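Local coordinates for oxidase/hydroxylase (Streptomyces hygroscopicus subsp. hygroscopicus, PDB 4XCB), which binds a divalent metal, 2-oxoglutarate and the aminoglycoside hygromycin B, and is probably a 2-oxoglutarate-dependent oxygenase of hygromycin B biosynthesis, at residues T52-D57 / L88-G93; V101-G106 / T211-T216. All coordinates share one frame; numbering follows the deposited sequence.

Interactions 1 and 2 approach the same bound molecules from two different sheets of the double-stranded beta-helix. Interaction 1 pairs strand 52-55, outermost in the larger sheet within this chain, with strand 86-96; interaction 2 pairs strand 102-105, likewise outermost in the smaller sheet, with the end of strand 209-211. The two share no strand, though 86-96 and 102-105 are consecutive in the chain, and their centres lie about 17 Å apart. Both are partly buried, with 52-57 carrying the more exposed residues. Interaction 1 meets hygromycin B through charged and aromatic groups, whereas interaction 2 offers leucine, threonine and a metal-binding histidine, keeping its arginine contacts apart from the ligands.

Interaction 1: T52-D57 / L88-G93; sequences TRRYPD and LLEGYG. With HY0 (hygromycin b variant), chain G; AKG (2-oxoglutaric acid), chain F.
The guanidinium of R54 lies flat over one face of the Y92 ring, planes 12° apart, in a cation-pi stack with CZ of R54 3.9 Å from the ring centroid. Arginine suits this place: extended from CG to NE, it brings a flat cation over the ring and keeps N-H groups available at the edge. At that edge NH2 of R54 gives a nearly straight 2.8 Å bond to O31 of hygromycin B; NH1 of R54 donates to O30, which lies off the guanidinium plane. E90 takes two sugar hydroxyls, O32 on OE1 and O31 on OE2. Its OE2 stays 4.1 Å from NH2 of R54, bridged by a water that donates to OE2 and takes only a weak bond from NH2. Y92 OH donates a 2.5 Å bond to O2 of 2-oxoglutarate and bonds to K140. In the backbone, Y55 and G93 form an antiparallel hydrogen-bonded pair, where a CB on the glycine would clash with CD2 of the Y55 ring, whose hydroxyl bonds to R95. An alanine in place of Y92 would probably leave the R54 guanidinium without its stacking surface and 2-oxoglutarate O2 without this donor. One aromatic ring thus couples the sugar-gripping cation to the cosubstrate's carboxylate.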
loop_
_atom_site.group_PDB
_atom_site.type_symbol
_atom_site.label_atom_id
_atom_site.label_comp_id
_atom_site.label_asym_id
_atom_site.label_seq_id
_atom_site.Cartn_x
_atom_site.Cartn_y
_atom_site.Cartn_z
ATOM N N THR A 52 11.080 34.820 -16.461
ATOM C CA THR A 52 11.281 33.429 -16.858
ATOM C C THR A 52 11.026 33.289 -18.360
ATOM O O THR A 52 10.021 33.794 -18.880
ATOM C CB THR A 52 10.333 32.470 -16.080
ATOM O OG1 THR A 52 10.448 32.697 -14.671
ATOM C CG2 THR A 52 10.655 31.009 -16.367
ATOM N N ARG A 53 11.944 32.625 -19.058
ATOM C CA ARG A 53 11.739 32.253 -20.454
ATOM C C ARG A 53 11.781 30.742 -20.568
ATOM O O ARG A 53 12.608 30.100 -19.917
ATOM C CB ARG A 53 12.805 32.863 -21.363
ATOM C CG ARG A 53 12.838 34.374 -21.362
ATOM C CD ARG A 53 11.549 34.948 -21.930
ATOM N NE ARG A 53 11.355 34.631 -23.342
ATOM C CZ ARG A 53 10.334 35.094 -24.059
ATOM N NH1 ARG A 53 9.444 35.898 -23.485
ATOM N NH2 ARG A 53 10.199 34.765 -25.336
ATOM N N ARG A 54 10.915 30.177 -21.400
ATOM C CA ARG A 54 10.850 28.727 -21.565
ATOM C C ARG A 54 11.202 28.302 -22.996
ATOM O O ARG A 54 10.717 28.884 -23.966
ATOM C CB ARG A 54 9.458 28.213 -21.186
ATOM C CG ARG A 54 9.316 26.694 -21.149
ATOM C CD ARG A 54 7.977 26.312 -20.540
ATOM N NE ARG A 54 7.626 24.919 -20.797
ATOM C CZ ARG A 54 7.330 24.042 -19.847
ATOM N NH1 ARG A 54 7.331 24.415 -18.579
ATOM N NH2 ARG A 54 7.019 22.795 -20.168
ATOM N N TYR A 55 12.066 27.297 -23.116
ATOM C CA TYR A 55 12.327 26.653 -24.405
ATOM C C TYR A 55 11.364 25.475 -24.493
ATOM O O TYR A 55 11.554 24.478 -23.814
ATOM C CB TYR A 55 13.781 26.178 -24.517
ATOM C CG TYR A 55 14.832 27.263 -24.354
ATOM C CD1 TYR A 55 15.425 27.850 -25.468
ATOM C CD2 TYR A 55 15.245 27.679 -23.092
ATOM C CE1 TYR A 55 16.389 28.836 -25.330
ATOM C CE2 TYR A 55 16.208 28.672 -22.943
ATOM C CZ TYR A 55 16.777 29.241 -24.070
ATOM O OH TYR A 55 17.735 30.228 -23.930
ATOM N N PRO A 56 10.311 25.597 -25.307
ATOM C CA PRO A 56 9.186 24.678 -25.101
ATOM C C PRO A 56 9.388 23.209 -25.486
ATOM O O PRO A 56 8.794 22.340 -24.837
ATOM C CB PRO A 56 8.081 25.294 -25.965
ATOM C CG PRO A 56 8.785 26.062 -26.991
ATOM C CD PRO A 56 10.016 26.610 -26.334
ATOM N N ASP A 57 10.173 22.924 -26.517
ATOM C CA ASP A 57 10.298 21.537 -26.974
ATOM C C ASP A 57 11.697 21.316 -27.515
ATOM O O ASP A 57 11.927 21.378 -28.718
ATOM C CB ASP A 57 9.234 21.216 -28.038
ATOM C CG ASP A 57 9.160 19.733 -28.378
ATOM O OD1 ASP A 57 10.090 18.979 -28.027
ATOM O OD2 ASP A 57 8.166 19.319 -29.024
ATOM N N LEU A 88 9.554 9.099 -23.795
ATOM C CA LEU A 88 9.886 10.491 -23.518
ATOM C C LEU A 88 8.624 11.341 -23.549
ATOM O O LEU A 88 7.937 11.388 -24.575
ATOM C CB LEU A 88 10.912 10.995 -24.540
ATOM C CG LEU A 88 11.257 12.481 -24.456
ATOM C CD1 LEU A 88 12.030 12.796 -23.194
ATOM C CD2 LEU A 88 12.060 12.901 -25.687
ATOM N N LEU A 89 8.304 12.012 -22.441
ATOM C CA LEU A 89 7.016 12.717 -22.357
ATOM C C LEU A 89 7.136 14.215 -22.625
ATOM O O LEU A 89 6.185 14.851 -23.093
ATOM C CB LEU A 89 6.374 12.496 -20.988
ATOM C CG LEU A 89 6.092 11.043 -20.635
ATOM C CD1 LEU A 89 5.488 11.037 -19.244
ATOM C CD2 LEU A 89 5.168 10.371 -21.636
ATOM N N GLU A 90 8.308 14.770 -22.353
ATOM C CA GLU A 90 8.557 16.193 -22.594
ATOM C C GLU A 90 10.034 16.523 -22.474
ATOM O O GLU A 90 10.796 15.786 -21.861
ATOM C CB GLU A 90 7.764 17.067 -21.624
ATOM C CG GLU A 90 8.008 16.718 -20.176
ATOM C CD GLU A 90 7.279 17.648 -19.220
ATOM O OE1 GLU A 90 7.133 17.271 -18.042
ATOM O OE2 GLU A 90 6.864 18.750 -19.637
ATOM N N GLY A 91 10.437 17.634 -23.078
ATOM C CA GLY A 91 11.787 18.125 -22.895
ATOM C C GLY A 91 11.766 19.618 -23.100
ATOM O O GLY A 91 11.429 20.097 -24.194
ATOM N N TYR A 92 12.105 20.365 -22.055
ATOM C CA TYR A 92 12.050 21.818 -22.137
ATOM C C TYR A 92 13.221 22.477 -21.421
ATOM O O TYR A 92 13.978 21.823 -20.704
ATOM C CB TYR A 92 10.726 22.340 -21.566
ATOM C CG TYR A 92 10.501 22.022 -20.105
ATOM C CD1 TYR A 92 9.875 20.843 -19.723
ATOM C CD2 TYR A 92 10.887 22.916 -19.120
ATOM C CE1 TYR A 92 9.660 20.549 -18.396
ATOM C CE2 TYR A 92 10.680 22.630 -17.791
ATOM C CZ TYR A 92 10.063 21.445 -17.440
ATOM O OH TYR A 92 9.854 21.172 -16.110
ATOM N N GLY A 93 13.369 23.776 -21.641
ATOM C CA GLY A 93 14.422 24.527 -20.992
ATOM C C GLY A 93 13.834 25.703 -20.250
ATOM O O GLY A 93 12.778 26.191 -20.615
HETATM C C1 HY0 G . -0.922 23.894 -13.500
HETATM C C2 HY0 G . -2.145 24.728 -13.189
HETATM C C3 HY0 G . -2.430 25.672 -14.348
HETATM C C4 HY0 G . -1.227 26.581 -14.601
HETATM C C5 HY0 G . 0.055 25.769 -14.807
HETATM C C6 HY0 G . 0.287 24.772 -13.715
HETATM N N7 HY0 G . -3.242 23.858 -13.001
HETATM O O8 HY0 G . -0.677 23.064 -12.388
HETATM N N9 HY0 G . -1.483 27.362 -15.762
HETATM C C10 HY0 G . -2.343 28.481 -15.391
HETATM O O11 HY0 G . 1.143 26.668 -14.821
HETATM C C12 HY0 G . 3.332 22.639 -13.431
HETATM C C13 HY0 G . 2.376 23.752 -13.096
HETATM O O14 HY0 G . 3.004 24.992 -12.882
HETATM C C15 HY0 G . 3.919 24.904 -11.825
HETATM C C16 HY0 G . 5.106 24.153 -12.340
HETATM C C17 HY0 G . 4.611 22.697 -12.714
HETATM O O18 HY0 G . 1.403 23.927 -14.122
HETATM C C19 HY0 G . 4.318 26.316 -11.402
HETATM O O20 HY0 G . 3.202 26.919 -10.742
HETATM O O21 HY0 G . 5.628 24.770 -13.457
HETATM O O22 HY0 G . 5.569 22.107 -13.488
HETATM C C23 HY0 G . 4.904 21.664 -14.686
HETATM C C24 HY0 G . 5.847 21.782 -15.837
HETATM C C25 HY0 G . 5.306 21.023 -17.040
HETATM C C26 HY0 G . 4.959 19.594 -16.675
HETATM C C27 HY0 G . 3.974 19.623 -15.557
HETATM O O28 HY0 G . 4.554 20.317 -14.476
HETATM O O29 HY0 G . 3.688 22.507 -14.865
HETATM O O30 HY0 G . 6.008 23.145 -16.242
HETATM O O31 HY0 G . 6.260 21.088 -18.075
HETATM O O32 HY0 G . 6.116 18.851 -16.285
HETATM C C33 HY0 G . 3.634 18.195 -15.091
HETATM C C34 HY0 G . 2.314 18.202 -14.364
HETATM O O35 HY0 G . 1.228 18.328 -15.259
HETATM N N36 HY0 G . 4.628 17.772 -14.177
HETATM C C1 AKG F . 9.808 22.262 -13.019
HETATM O O1 AKG F . 8.699 21.660 -12.866
HETATM O O2 AKG F . 10.141 22.726 -14.152
HETATM C C2 AKG F . 10.738 22.420 -11.848
HETATM O O5 AKG F . 10.433 21.857 -10.811
HETATM C C3 AKG F . 11.978 23.289 -11.972
HETATM C C4 AKG F . 13.049 22.968 -10.957
HETATM C C5 AKG F . 14.114 24.054 -10.970
HETATM O O3 AKG F . 15.170 23.907 -10.292
HETATM O O4 AKG F . 13.933 25.093 -11.661
HETATM O O HOH W 1 6.798 20.463 -21.934
HETATM O O HOH W 2 8.254 19.666 -24.177
#

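Interaction 2: V101-G106 / T211-T216; sequences VLYLHG and TRRKLT. With NI (nickel (II) ion), chain E; HY0 (hygromycin b variant), chain G; AKG (2-oxoglutaric acid), chain F.
V101 sets its CB and CG1 against one face of the R213 guanidinium, with CB 3.9 Å above the plane and over its centre. The R213 chain, bent at chi3 (-61°), brings the flat group there, and a branched aliphatic side chain suits the face of a guanidinium, whose N-H groups point to its edge. At that edge, R213 NH2 gives a weak 3.3 Å bond to Y103 OH, the Y103 ring turned 60° from the guanidinium. The stronger partner of NH2 is D184, in a salt bridge. L102 and T211 form an antiparallel hydrogen-bonded pair, T211 N donating to L102 O at 2.9 Å. Their side chains stand on one face of the sheet, directed at 2-oxoglutarate: L102 CD2 lies 3.6 Å from its C3, and T211 CG2 is 3.5 Å from its C5. The other leucine methyl, CD1, meets C19 of hygromycin B. T211 OG1 donates to R212 O and bonds to R96, so threonine supplies both methyl and hydroxyl.

This is the double-stranded beta-helix of the cupin clan. H105 and H209 bind the nickel; E205, which joins these two histidines in binding iron(II), is not among the nickel ligands here. H105 NE2 lies 2.1 Å from the nickel. ND1 of the same ring donates to Y103 O, nearly in the ring plane. That bond fixes the ring's rotation and leaves NE2 to the metal. On one face of the imidazole, C16 of hygromycin B lies over the centre, 3.4 Å above the plane; O1 and O5 of 2-oxoglutarate chelate the nickel, and two waters take further positions.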
loop_
_atom_site.group_PDB
_atom_site.type_symbol
_atom_site.label_atom_id
_atom_site.label_comp_id
_atom_site.label_asym_id
_atom_site.label_seq_id
_atom_site.Cartn_x
_atom_site.Cartn_y
_atom_site.Cartn_z
ATOM N N VAL A 101 10.652 33.214 -9.613
ATOM C CA VAL A 101 10.307 32.288 -8.541
ATOM C C VAL A 101 9.485 31.153 -9.141
ATOM O O VAL A 101 8.861 31.339 -10.177
ATOM C CB VAL A 101 9.499 32.997 -7.417
ATOM C CG1 VAL A 101 8.102 33.366 -7.915
ATOM C CG2 VAL A 101 9.424 32.134 -6.160
ATOM N N LEU A 102 9.505 29.982 -8.509
ATOM C CA LEU A 102 8.623 28.889 -8.930
ATOM C C LEU A 102 7.930 28.322 -7.706
ATOM O O LEU A 102 8.556 27.675 -6.862
ATOM C CB LEU A 102 9.405 27.803 -9.672
ATOM C CG LEU A 102 8.583 26.739 -10.392
ATOM C CD1 LEU A 102 7.676 27.390 -11.411
ATOM C CD2 LEU A 102 9.512 25.765 -11.080
ATOM N N TYR A 103 6.631 28.583 -7.609
ATOM C CA TYR A 103 5.874 28.194 -6.427
ATOM C C TYR A 103 5.705 26.680 -6.372
ATOM O O TYR A 103 5.845 26.004 -7.392
ATOM C CB TYR A 103 4.509 28.883 -6.420
ATOM C CG TYR A 103 4.585 30.392 -6.344
ATOM C CD1 TYR A 103 5.525 31.013 -5.540
ATOM C CD2 TYR A 103 3.727 31.192 -7.087
ATOM C CE1 TYR A 103 5.598 32.387 -5.461
ATOM C CE2 TYR A 103 3.796 32.569 -7.014
ATOM C CZ TYR A 103 4.737 33.156 -6.199
ATOM O OH TYR A 103 4.823 34.525 -6.118
ATOM N N LEU A 104 5.407 26.160 -5.182
ATOM C CA LEU A 104 5.305 24.721 -4.976
ATOM C C LEU A 104 4.267 24.061 -5.874
ATOM O O LEU A 104 3.199 24.617 -6.163
ATOM C CB LEU A 104 4.971 24.402 -3.515
ATOM C CG LEU A 104 6.070 24.794 -2.537
ATOM C CD1 LEU A 104 5.720 24.292 -1.117
ATOM C CD2 LEU A 104 7.432 24.276 -3.009
ATOM N N HIS A 105 4.607 22.856 -6.311
ATOM C CA HIS A 105 3.696 22.035 -7.113
ATOM C C HIS A 105 4.021 20.585 -6.855
ATOM O O HIS A 105 5.069 20.275 -6.303
ATOM C CB HIS A 105 3.803 22.361 -8.611
ATOM C CG HIS A 105 5.211 22.434 -9.127
ATOM N ND1 HIS A 105 6.007 23.554 -8.980
ATOM C CD2 HIS A 105 5.960 21.532 -9.806
ATOM C CE1 HIS A 105 7.182 23.335 -9.545
ATOM N NE2 HIS A 105 7.182 22.115 -10.046
ATOM N N GLY A 106 3.137 19.681 -7.274
ATOM C CA GLY A 106 3.300 18.280 -6.933
ATOM C C GLY A 106 2.759 18.014 -5.543
ATOM O O GLY A 106 2.055 18.843 -4.983
ATOM N N THR A 211 11.057 26.330 -6.427
ATOM C CA THR A 211 12.334 26.969 -6.113
ATOM C C THR A 211 12.131 28.244 -5.332
ATOM O O THR A 211 11.066 28.852 -5.375
ATOM C CB THR A 211 13.154 27.324 -7.364
ATOM O OG1 THR A 211 12.729 28.596 -7.871
ATOM C CG2 THR A 211 13.003 26.256 -8.442
ATOM N N ARG A 212 13.183 28.649 -4.641
ATOM C CA ARG A 212 13.197 29.937 -3.970
ATOM C C ARG A 212 13.189 31.060 -4.985
ATOM O O ARG A 212 13.442 30.865 -6.176
ATOM C CB ARG A 212 14.422 30.072 -3.080
ATOM C CG ARG A 212 14.588 28.951 -2.098
ATOM C CD ARG A 212 13.527 28.986 -1.022
ATOM N NE ARG A 212 13.935 28.188 0.124
ATOM C CZ ARG A 212 13.229 28.080 1.242
ATOM N NH1 ARG A 212 12.072 28.719 1.352
ATOM N NH2 ARG A 212 13.673 27.334 2.243
ATOM N N ARG A 213 12.902 32.253 -4.498
ATOM C CA ARG A 213 12.954 33.441 -5.328
ATOM C C ARG A 213 14.411 33.781 -5.631
ATOM O O ARG A 213 15.252 33.796 -4.727
ATOM C CB ARG A 213 12.257 34.594 -4.610
ATOM C CG ARG A 213 11.986 35.803 -5.462
ATOM C CD ARG A 213 11.121 36.782 -4.688
ATOM N NE ARG A 213 9.836 36.180 -4.342
ATOM C CZ ARG A 213 8.775 36.187 -5.143
ATOM N NH1 ARG A 213 8.847 36.766 -6.334
ATOM N NH2 ARG A 213 7.640 35.615 -4.756
ATOM N N LYS A 214 14.712 34.033 -6.899
ATOM C CA LYS A 214 16.079 34.356 -7.300
ATOM C C LYS A 214 16.347 35.847 -7.151
ATOM O O LYS A 214 15.575 36.666 -7.647
ATOM C CB LYS A 214 16.328 33.923 -8.745
ATOM C CG LYS A 214 17.671 34.357 -9.328
ATOM C CD LYS A 214 17.897 33.691 -10.678
ATOM C CE LYS A 214 19.043 34.324 -11.449
ATOM N NZ LYS A 214 20.355 34.231 -10.738
ATOM N N LEU A 215 17.449 36.184 -6.481
ATOM C CA LEU A 215 17.819 37.576 -6.228
ATOM C C LEU A 215 19.093 37.969 -6.956
ATOM O O LEU A 215 19.372 39.157 -7.158
ATOM C CB LEU A 215 17.996 37.811 -4.728
ATOM C CG LEU A 215 16.778 37.454 -3.874
ATOM C CD1 LEU A 215 17.005 37.811 -2.414
ATOM C CD2 LEU A 215 15.539 38.135 -4.426
ATOM N N THR A 216 19.868 36.966 -7.349
ATOM C CA THR A 216 21.215 37.196 -7.849
ATOM C C THR A 216 21.293 37.477 -9.349
ATOM O O THR A 216 20.403 37.113 -10.130
ATOM C CB THR A 216 22.122 36.001 -7.520
ATOM O OG1 THR A 216 21.548 34.798 -8.060
ATOM C CG2 THR A 216 22.248 35.850 -6.014
HETATM NI NI NI E . 8.567 20.827 -11.035
HETATM C C1 HY0 G . -0.922 23.894 -13.500
HETATM C C2 HY0 G . -2.145 24.728 -13.189
HETATM C C3 HY0 G . -2.430 25.672 -14.348
HETATM C C4 HY0 G . -1.227 26.581 -14.601
HETATM C C5 HY0 G . 0.055 25.769 -14.807
HETATM C C6 HY0 G . 0.287 24.772 -13.715
HETATM N N7 HY0 G . -3.242 23.858 -13.001
HETATM O O8 HY0 G . -0.677 23.064 -12.388
HETATM N N9 HY0 G . -1.483 27.362 -15.762
HETATM C C10 HY0 G . -2.343 28.481 -15.391
HETATM O O11 HY0 G . 1.143 26.668 -14.821
HETATM C C12 HY0 G . 3.332 22.639 -13.431
HETATM C C13 HY0 G . 2.376 23.752 -13.096
HETATM O O14 HY0 G . 3.004 24.992 -12.882
HETATM C C15 HY0 G . 3.919 24.904 -11.825
HETATM C C16 HY0 G . 5.106 24.153 -12.340
HETATM C C17 HY0 G . 4.611 22.697 -12.714
HETATM O O18 HY0 G . 1.403 23.927 -14.122
HETATM C C19 HY0 G . 4.318 26.316 -11.402
HETATM O O20 HY0 G . 3.202 26.919 -10.742
HETATM O O21 HY0 G . 5.628 24.770 -13.457
HETATM O O22 HY0 G . 5.569 22.107 -13.488
HETATM C C23 HY0 G . 4.904 21.664 -14.686
HETATM C C24 HY0 G . 5.847 21.782 -15.837
HETATM C C25 HY0 G . 5.306 21.023 -17.040
HETATM C C26 HY0 G . 4.959 19.594 -16.675
HETATM C C27 HY0 G . 3.974 19.623 -15.557
HETATM O O28 HY0 G . 4.554 20.317 -14.476
HETATM O O29 HY0 G . 3.688 22.507 -14.865
HETATM O O30 HY0 G . 6.008 23.145 -16.242
HETATM O O31 HY0 G . 6.260 21.088 -18.075
HETATM O O32 HY0 G . 6.116 18.851 -16.285
HETATM C C33 HY0 G . 3.634 18.195 -15.091
HETATM C C34 HY0 G . 2.314 18.202 -14.364
HETATM O O35 HY0 G . 1.228 18.328 -15.259
HETATM N N36 HY0 G . 4.628 17.772 -14.177
HETATM C C1 AKG F . 9.808 22.262 -13.019
HETATM O O1 AKG F . 8.699 21.660 -12.866
HETATM O O2 AKG F . 10.141 22.726 -14.152
HETATM C C2 AKG F . 10.738 22.420 -11.848
HETATM O O5 AKG F . 10.433 21.857 -10.811
HETATM C C3 AKG F . 11.978 23.289 -11.972
HETATM C C4 AKG F . 13.049 22.968 -10.957
HETATM C C5 AKG F . 14.114 24.054 -10.970
HETATM O O3 AKG F . 15.170 23.907 -10.292
HETATM O O4 AKG F . 13.933 25.093 -11.661
HETATM O O HOH W 3 9.928 19.292 -12.048
HETATM O O HOH W 4 7.170 19.641 -11.870
#